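Local coordinates for polyketide synthase (Lyngbya majuscula 19L, PDB 3QIT), which releases the curacin A chain as a decarboxylating thioesterase, probably by hydrolysis followed by decarboxylation with sulfate elimination that leaves a terminal alkene, at residues Thr234-Gly239 with Gln251-Thr256; Gln156-Pro161 with Ala167-Gln172; Asn14-Cys19 with Asp86-Glu91. All blocks are in the same frame, centred on the assembly; numbering follows the deposited sequence.

In the fold
Followed from the N terminus, the chain first makes interaction 3, in which helix 78-91 returns to strand 14-21 and closes a loop of 66 residues near one edge of the main sheet. Interaction 2 comes next and is much more local: loop segment 156-161 is met by 167-172, on helix 163-173, with five residues between them. Interaction 1 closes a loop of 11 residues between segments 234-239 and 251-256. The three loops run in series, none nested in or crossing another. Interactions 1 and 3 both reach the same mixed sheet, on opposite sides of the chain's centre, their own centres about 28 Å apart. Interaction 2 joins parts of the mostly helical region inserted between strands 120-126 and 234-239.

Interaction 1 (Thr234-Gly239 with Gln251-Thr256)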
# COMPACT_ATOMS: atom_id res chain seq x y z
N THR B 234 27.68 9.69 3.68
CA THR B 234 26.96 9.47 2.42
C THR B 234 27.83 9.87 1.24
O THR B 234 28.58 10.82 1.34
CB THR B 234 25.63 10.28 2.40
OG1 THR B 234 24.80 9.83 3.48
CG2 THR B 234 24.87 10.09 1.07
N THR B 235 27.75 9.10 0.15
CA THR B 235 28.38 9.44 -1.12
C THR B 235 27.32 9.45 -2.21
O THR B 235 26.64 8.41 -2.42
CB THR B 235 29.45 8.40 -1.48
OG1 THR B 235 30.43 8.38 -0.43
CG2 THR B 235 30.14 8.75 -2.81
N LEU B 236 27.18 10.61 -2.85
CA LEU B 236 26.33 10.76 -4.03
C LEU B 236 27.14 10.45 -5.29
O LEU B 236 28.16 11.10 -5.56
CB LEU B 236 25.73 12.18 -4.11
CG LEU B 236 24.79 12.57 -2.98
CD1 LEU B 236 24.61 14.10 -2.87
CD2 LEU B 236 23.40 11.86 -3.15
N VAL B 237 26.70 9.45 -6.05
CA VAL B 237 27.42 9.03 -7.24
C VAL B 237 26.60 9.33 -8.49
O VAL B 237 25.45 8.93 -8.58
CB VAL B 237 27.77 7.54 -7.19
CG1 VAL B 237 28.67 7.13 -8.37
CG2 VAL B 237 28.39 7.18 -5.84
N TYR B 238 27.20 10.04 -9.44
CA TYR B 238 26.49 10.38 -10.68
C TYR B 238 27.26 9.98 -11.91
O TYR B 238 28.49 9.93 -11.90
CB TYR B 238 26.24 11.88 -10.78
CG TYR B 238 25.58 12.49 -9.58
CD1 TYR B 238 24.19 12.41 -9.40
CD2 TYR B 238 26.33 13.20 -8.65
CE1 TYR B 238 23.56 13.02 -8.29
CE2 TYR B 238 25.72 13.79 -7.53
CZ TYR B 238 24.34 13.70 -7.37
OH TYR B 238 23.76 14.30 -6.27
N GLY B 239 26.53 9.71 -12.98
CA GLY B 239 27.13 9.48 -14.29
C GLY B 239 27.39 10.82 -14.97
O GLY B 239 26.52 11.69 -15.03
N GLN B 251 22.28 20.53 -8.05
CA GLN B 251 22.44 21.63 -7.11
C GLN B 251 21.56 21.43 -5.87
O GLN B 251 22.03 21.60 -4.73
CB GLN B 251 22.14 22.97 -7.79
CG GLN B 251 22.47 24.22 -6.96
CD GLN B 251 23.94 24.31 -6.53
OE1 GLN B 251 24.24 24.81 -5.44
NE2 GLN B 251 24.85 23.83 -7.38
N GLN B 252 20.30 21.07 -6.09
CA GLN B 252 19.39 20.82 -4.98
C GLN B 252 19.89 19.73 -4.05
O GLN B 252 19.87 19.91 -2.83
CB GLN B 252 17.98 20.49 -5.47
CG GLN B 252 16.94 20.49 -4.35
CD GLN B 252 16.92 21.79 -3.55
OE1 GLN B 252 16.60 22.85 -4.09
NE2 GLN B 252 17.25 21.70 -2.27
N GLN B 253 20.34 18.60 -4.61
CA GLN B 253 20.88 17.51 -3.79
C GLN B 253 22.09 17.94 -2.97
O GLN B 253 22.20 17.59 -1.79
CB GLN B 253 21.20 16.27 -4.64
CG GLN B 253 19.91 15.56 -5.10
CD GLN B 253 20.18 14.42 -6.09
OE1 GLN B 253 21.31 14.02 -6.30
NE2 GLN B 253 19.12 13.88 -6.67
N LYS B 254 22.96 18.74 -3.59
CA LYS B 254 24.18 19.21 -2.93
C LYS B 254 23.84 20.17 -1.78
O LYS B 254 24.45 20.09 -0.71
CB LYS B 254 25.11 19.88 -3.94
CG LYS B 254 26.31 20.59 -3.31
CD LYS B 254 27.28 21.12 -4.34
CE LYS B 254 26.65 22.13 -5.28
NZ LYS B 254 27.62 22.64 -6.30
N MET B 255 22.87 21.06 -2.02
CA MET B 255 22.41 22.05 -1.02
C MET B 255 21.72 21.40 0.17
O MET B 255 21.83 21.85 1.31
CB MET B 255 21.45 23.06 -1.66
CG MET B 255 22.07 24.01 -2.67
SD MET B 255 20.78 24.83 -3.65
CE MET B 255 21.59 26.37 -4.09
N THR B 256 20.97 20.34 -0.11
CA THR B 256 20.23 19.63 0.91
C THR B 256 21.11 18.74 1.77
O THR B 256 20.97 18.72 2.99
CB THR B 256 19.08 18.85 0.26
OG1 THR B 256 18.23 19.80 -0.39
CG2 THR B 256 18.29 18.08 1.29
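Tyr238 holds CG anti to its carbonyl carbon (chi1 -52°) and Gln253 does the same (chi1 -72°), the glutamine then running extended, and these torsions carry the phenol and the amide to a meeting between strand 234-239 and helix 247-256. Tyr238 OH donates a hydrogen bond to Gln253 OE1, modelled as very short at 2.5 Å. The oxygen lies at the ring edge, in the ring plane, with Gln253 OE1 3.2 Å from Tyr238 CE1. Ring and amide are nearly coplanar, their planes 20° apart. The amide is gripped at both ends, because Gln253 NE2 donates to Leu128 O, and this second bond fixes which end faces the phenol. Beside the bond, Leu236 CD2 stands 4.4 Å from Gln253 OE1, so an apolar methyl borders a buried polar pair. Phe264 meets the Tyr238 ring, and Gly239 N donates to Glu127 OE2. Glu127 is the probable acid of a Ser-His-Glu triad with Ser103 and His269, to which the Tyr238 side chain is adjacent. Strand 234-239, helix 247-256 and strand 261-265 form a beta-alpha-beta unit, the right-handed crossover of the alpha/beta hydrolase fold.

Interaction 2 (Gln156-Pro161 with Ala167-Gln172); sequences QHPIFP and ASRLRQ
The Phe160 ring points its edge at one face of the Arg169 guanidinium, their planes 87° apart, in the mostly helical insertion between strands 120-126 and 234-239, where alpha/beta hydrolase thioesterases commonly carry their lid. The ring carbon Phe160 CE1 lies 3.8 Å from Arg169 CZ, displaced toward the rim of the guanidinium, while that CZ lies in the plane of the ring. The perpendicular approach thus gives the cation the C-H edge of the phenyl group, not its pi face, and contact is mainly by packing. Arg169 gets there by holding CG anti to its backbone N (chi1 -176°) and bending at its third torsion (chi3 -75°), which turns a face of the guanidinium to the ring edge. The aliphatic part of the arginine shares in the contact, Arg169 CD being 4.0 Å from Phe160 CZ. Phe160 is itself buried, meeting Trp199 edge-to-face and touching Thr165 and Ala166 of helix 163-173. Put in place of Phe160, an alanine would probably leave the guanidinium without the edge it rests on, free to swing, and open a gap beside Trp199. The exposed arginine has a second neighbour in the loop: its atom NH1 lies 4.1 Å from Pro158 CG, which approaches the guanidinium obliquely.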
# COMPACT_ATOMS: atom_id res chain seq x y z
N GLN B 156 -0.43 -7.93 -20.08
CA GLN B 156 0.31 -9.12 -20.48
C GLN B 156 1.66 -8.70 -21.02
O GLN B 156 1.80 -7.68 -21.69
CB GLN B 156 -0.45 -9.90 -21.56
CG GLN B 156 -1.76 -10.52 -21.10
CD GLN B 156 -1.65 -11.25 -19.77
OE1 GLN B 156 -0.89 -12.22 -19.63
NE2 GLN B 156 -2.41 -10.79 -18.78
N HIS B 157 2.68 -9.49 -20.71
CA HIS B 157 4.01 -9.26 -21.27
C HIS B 157 4.01 -9.69 -22.74
O HIS B 157 3.23 -10.56 -23.15
CB HIS B 157 5.02 -10.18 -20.58
CG HIS B 157 5.44 -9.74 -19.22
ND1 HIS B 157 6.04 -8.53 -18.98
CD2 HIS B 157 5.42 -10.39 -18.02
CE1 HIS B 157 6.36 -8.43 -17.70
NE2 HIS B 157 5.98 -9.55 -17.10
N PRO B 158 4.93 -9.10 -23.53
CA PRO B 158 5.15 -9.59 -24.89
C PRO B 158 5.74 -10.99 -24.86
O PRO B 158 6.43 -11.38 -23.89
CB PRO B 158 6.19 -8.60 -25.46
CG PRO B 158 6.84 -7.99 -24.28
CD PRO B 158 5.76 -7.92 -23.22
N ILE B 159 5.46 -11.74 -25.91
CA ILE B 159 6.00 -13.09 -26.07
C ILE B 159 7.15 -12.98 -27.07
O ILE B 159 6.92 -12.67 -28.23
CB ILE B 159 4.93 -14.03 -26.63
CG1 ILE B 159 3.68 -14.03 -25.74
CG2 ILE B 159 5.52 -15.43 -26.79
CD1 ILE B 159 2.37 -14.12 -26.52
N PHE B 160 8.38 -13.22 -26.60
CA PHE B 160 9.57 -13.20 -27.44
C PHE B 160 9.74 -14.60 -28.00
O PHE B 160 9.34 -15.59 -27.37
CB PHE B 160 10.84 -12.85 -26.66
CG PHE B 160 10.79 -11.54 -25.93
CD1 PHE B 160 10.91 -10.33 -26.63
CD2 PHE B 160 10.70 -11.50 -24.55
CE1 PHE B 160 10.88 -9.09 -25.95
CE2 PHE B 160 10.68 -10.26 -23.86
CZ PHE B 160 10.75 -9.07 -24.56
N PRO B 161 10.33 -14.70 -29.19
CA PRO B 161 10.53 -16.03 -29.76
C PRO B 161 11.57 -16.87 -29.01
O PRO B 161 11.49 -18.10 -29.05
CB PRO B 161 11.00 -15.75 -31.19
CG PRO B 161 11.48 -14.36 -31.19
CD PRO B 161 10.65 -13.63 -30.16
N ALA B 167 17.32 -10.92 -24.43
CA ALA B 167 18.63 -10.34 -24.11
C ALA B 167 18.94 -9.14 -24.99
O ALA B 167 19.50 -8.17 -24.51
CB ALA B 167 19.73 -11.39 -24.25
N SER B 168 18.59 -9.21 -26.27
CA SER B 168 18.82 -8.09 -27.19
C SER B 168 18.08 -6.84 -26.71
O SER B 168 18.62 -5.72 -26.78
CB SER B 168 18.36 -8.46 -28.61
OG SER B 168 19.14 -9.52 -29.12
N ARG B 169 16.86 -7.03 -26.23
CA ARG B 169 16.09 -5.92 -25.68
C ARG B 169 16.79 -5.32 -24.46
O ARG B 169 16.82 -4.11 -24.30
CB ARG B 169 14.66 -6.34 -25.33
CG ARG B 169 13.83 -5.15 -24.85
CD ARG B 169 12.35 -5.41 -24.97
NE ARG B 169 11.90 -5.32 -26.36
CZ ARG B 169 10.62 -5.33 -26.72
NH1 ARG B 169 9.68 -5.41 -25.79
NH2 ARG B 169 10.28 -5.27 -28.00
N LEU B 170 17.35 -6.16 -23.58
CA LEU B 170 18.12 -5.60 -22.46
C LEU B 170 19.34 -4.78 -22.92
O LEU B 170 19.63 -3.72 -22.34
CB LEU B 170 18.58 -6.71 -21.51
CG LEU B 170 17.49 -7.57 -20.85
CD1 LEU B 170 18.17 -8.58 -19.92
CD2 LEU B 170 16.48 -6.68 -20.08
N ARG B 171 20.05 -5.30 -23.93
CA ARG B 171 21.26 -4.64 -24.42
C ARG B 171 20.93 -3.33 -25.15
O ARG B 171 21.72 -2.37 -25.10
CB ARG B 171 22.15 -5.58 -25.27
CG ARG B 171 23.60 -5.09 -25.44
CD ARG B 171 24.50 -6.15 -26.11
NE ARG B 171 25.89 -5.71 -26.21
CZ ARG B 171 26.75 -6.09 -27.15
NH1 ARG B 171 26.37 -6.93 -28.11
NH2 ARG B 171 28.00 -5.63 -27.14
N GLN B 172 19.77 -3.26 -25.80
CA GLN B 172 19.36 -2.01 -26.42
C GLN B 172 19.08 -0.95 -25.35
O GLN B 172 19.42 0.22 -25.56
CB GLN B 172 18.18 -2.21 -27.39
CG GLN B 172 18.59 -3.05 -28.60
CD GLN B 172 17.53 -3.13 -29.68
OE1 GLN B 172 16.90 -2.13 -30.03
NE2 GLN B 172 17.34 -4.32 -30.24

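Interaction 3 (Asn14-Cys19 with Asp86-Glu91)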
# COMPACT_ATOMS: atom_id res chain seq x y z
N ASN B 14 5.21 -14.31 1.47
CA ASN B 14 5.85 -14.26 0.15
C ASN B 14 7.30 -14.69 0.30
O ASN B 14 7.75 -14.95 1.41
CB ASN B 14 5.78 -12.84 -0.37
CG ASN B 14 4.38 -12.42 -0.71
OD1 ASN B 14 3.82 -12.89 -1.69
ND2 ASN B 14 3.81 -11.51 0.08
N GLN B 15 8.01 -14.78 -0.81
CA GLN B 15 9.42 -15.23 -0.75
C GLN B 15 10.31 -14.15 -1.29
O GLN B 15 10.09 -13.62 -2.39
CB GLN B 15 9.57 -16.51 -1.56
CG GLN B 15 8.76 -17.68 -1.00
CD GLN B 15 9.35 -18.22 0.29
OE1 GLN B 15 10.57 -18.20 0.47
NE2 GLN B 15 8.50 -18.69 1.21
N ILE B 16 11.35 -13.81 -0.53
CA ILE B 16 12.35 -12.85 -1.00
C ILE B 16 13.56 -13.64 -1.47
O ILE B 16 14.14 -14.38 -0.70
CB ILE B 16 12.80 -11.94 0.16
CG1 ILE B 16 11.61 -11.12 0.70
CG2 ILE B 16 13.94 -10.98 -0.32
CD1 ILE B 16 11.94 -10.41 2.03
N CYS B 17 14.00 -13.42 -2.71
CA CYS B 17 15.25 -14.04 -3.18
C CYS B 17 16.42 -13.13 -2.83
O CYS B 17 16.42 -11.95 -3.22
CB CYS B 17 15.22 -14.23 -4.71
SG CYS B 17 16.76 -15.08 -5.26
N LEU B 18 17.41 -13.65 -2.11
CA LEU B 18 18.64 -12.89 -1.86
C LEU B 18 19.75 -13.40 -2.76
O LEU B 18 20.15 -14.55 -2.64
CB LEU B 18 19.07 -13.09 -0.40
CG LEU B 18 18.13 -12.59 0.70
CD1 LEU B 18 18.79 -12.82 2.08
CD2 LEU B 18 17.79 -11.14 0.52
N CYS B 19 20.24 -12.56 -3.68
CA CYS B 19 21.37 -12.96 -4.50
C CYS B 19 22.61 -12.58 -3.73
O CYS B 19 22.66 -11.49 -3.14
CB CYS B 19 21.40 -12.20 -5.82
SG CYS B 19 19.94 -12.45 -6.86
N ASP B 86 13.91 -3.59 5.14
CA ASP B 86 14.05 -3.67 6.62
C ASP B 86 14.12 -5.14 7.07
O ASP B 86 14.97 -5.51 7.89
CB ASP B 86 12.87 -2.98 7.30
CG ASP B 86 13.16 -2.51 8.74
OD1 ASP B 86 14.34 -2.21 9.08
OD2 ASP B 86 12.19 -2.42 9.52
N ARG B 87 13.24 -5.97 6.52
CA ARG B 87 13.28 -7.41 6.84
C ARG B 87 14.62 -8.06 6.46
O ARG B 87 15.16 -8.85 7.23
CB ARG B 87 12.12 -8.14 6.15
CG ARG B 87 12.11 -9.64 6.40
CD ARG B 87 11.89 -9.92 7.89
NE ARG B 87 11.93 -11.35 8.18
CZ ARG B 87 13.04 -12.01 8.50
NH1 ARG B 87 14.21 -11.38 8.56
NH2 ARG B 87 12.98 -13.31 8.76
N VAL B 88 15.15 -7.71 5.28
CA VAL B 88 16.44 -8.23 4.82
C VAL B 88 17.56 -7.81 5.79
O VAL B 88 18.40 -8.63 6.17
CB VAL B 88 16.78 -7.75 3.39
CG1 VAL B 88 18.20 -8.16 3.03
CG2 VAL B 88 15.79 -8.34 2.36
N ILE B 89 17.54 -6.55 6.21
CA ILE B 89 18.55 -6.06 7.17
C ILE B 89 18.49 -6.83 8.48
O ILE B 89 19.53 -7.22 9.04
CB ILE B 89 18.43 -4.56 7.40
CG1 ILE B 89 18.85 -3.83 6.14
CG2 ILE B 89 19.35 -4.11 8.58
CD1 ILE B 89 18.38 -2.39 6.06
N GLN B 90 17.27 -7.10 8.95
CA GLN B 90 17.09 -7.86 10.19
C GLN B 90 17.69 -9.26 10.07
O GLN B 90 18.08 -9.86 11.08
CB GLN B 90 15.61 -7.95 10.61
CG GLN B 90 14.84 -6.63 10.77
CD GLN B 90 15.61 -5.50 11.46
OE1 GLN B 90 16.05 -5.64 12.61
NE2 GLN B 90 15.74 -4.36 10.77
N GLU B 91 17.79 -9.76 8.85
CA GLU B 91 18.33 -11.10 8.59
C GLU B 91 19.86 -11.11 8.54
O GLU B 91 20.48 -12.15 8.72
CB GLU B 91 17.72 -11.67 7.31
CG GLU B 91 17.90 -13.18 7.10
CD GLU B 91 17.08 -14.05 8.04
OE1 GLU B 91 16.28 -13.52 8.85
OE2 GLU B 91 17.24 -15.29 7.97
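Glu91 OE1 is gripped by both terminal nitrogens of Arg87, the residue whose aliphatic stem rests against Ile16 of the strand. Both bonds belong to one salt bridge: Arg87 NH1 to Glu91 OE1 at 3.0 Å, and a weak bond from Arg87 NH2 to Glu91 OE1 at 3.3 Å. The oxygen sits close to the guanidinium plane, but the donor NH1 meets it on its anti side, 32° out of the carboxylate plane. One turn of helix separates the two charges, and the pairing probably steadies the arginine over the apolar strand surface, with Leu9 touched by both side chains. Arg87 CG, in the aliphatic stem, lies 4.4 Å from Ile16 CD1. Val88 carries the rest of the apolar contact: its CG1 is anti to the backbone N (chi1 172°), which turns both methyls to Leu18. Val88 CG2 is 3.9 Å from Leu18 CD2, and the two side chains lie alongside, running in opposite directions. The same methyl, Val88 CG2, meets Ile16 CG2 at 4.2 Å. In the alpha/beta hydrolase fold, helix 78-91 lies in the crossover from strand 55-59 to strand 97-102 and packs here on strand 14-21, an antiparallel member of the sheet. The segment axes approach to 11.0 Å with a signed crossing angle of -60°. Beyond the contact Asp86 pairs with Arg116 in a salt bridge, and Asp86 and Asn14 pack on Leu148 and Met72 of the second subunit. The carbonyl oxygen of Asp86 takes two donors from one residue: the routine helix bond from Gln90 N, and Gln90 NE2 at 3.2 Å from Asp86 O, arriving from above the carbonyl plane.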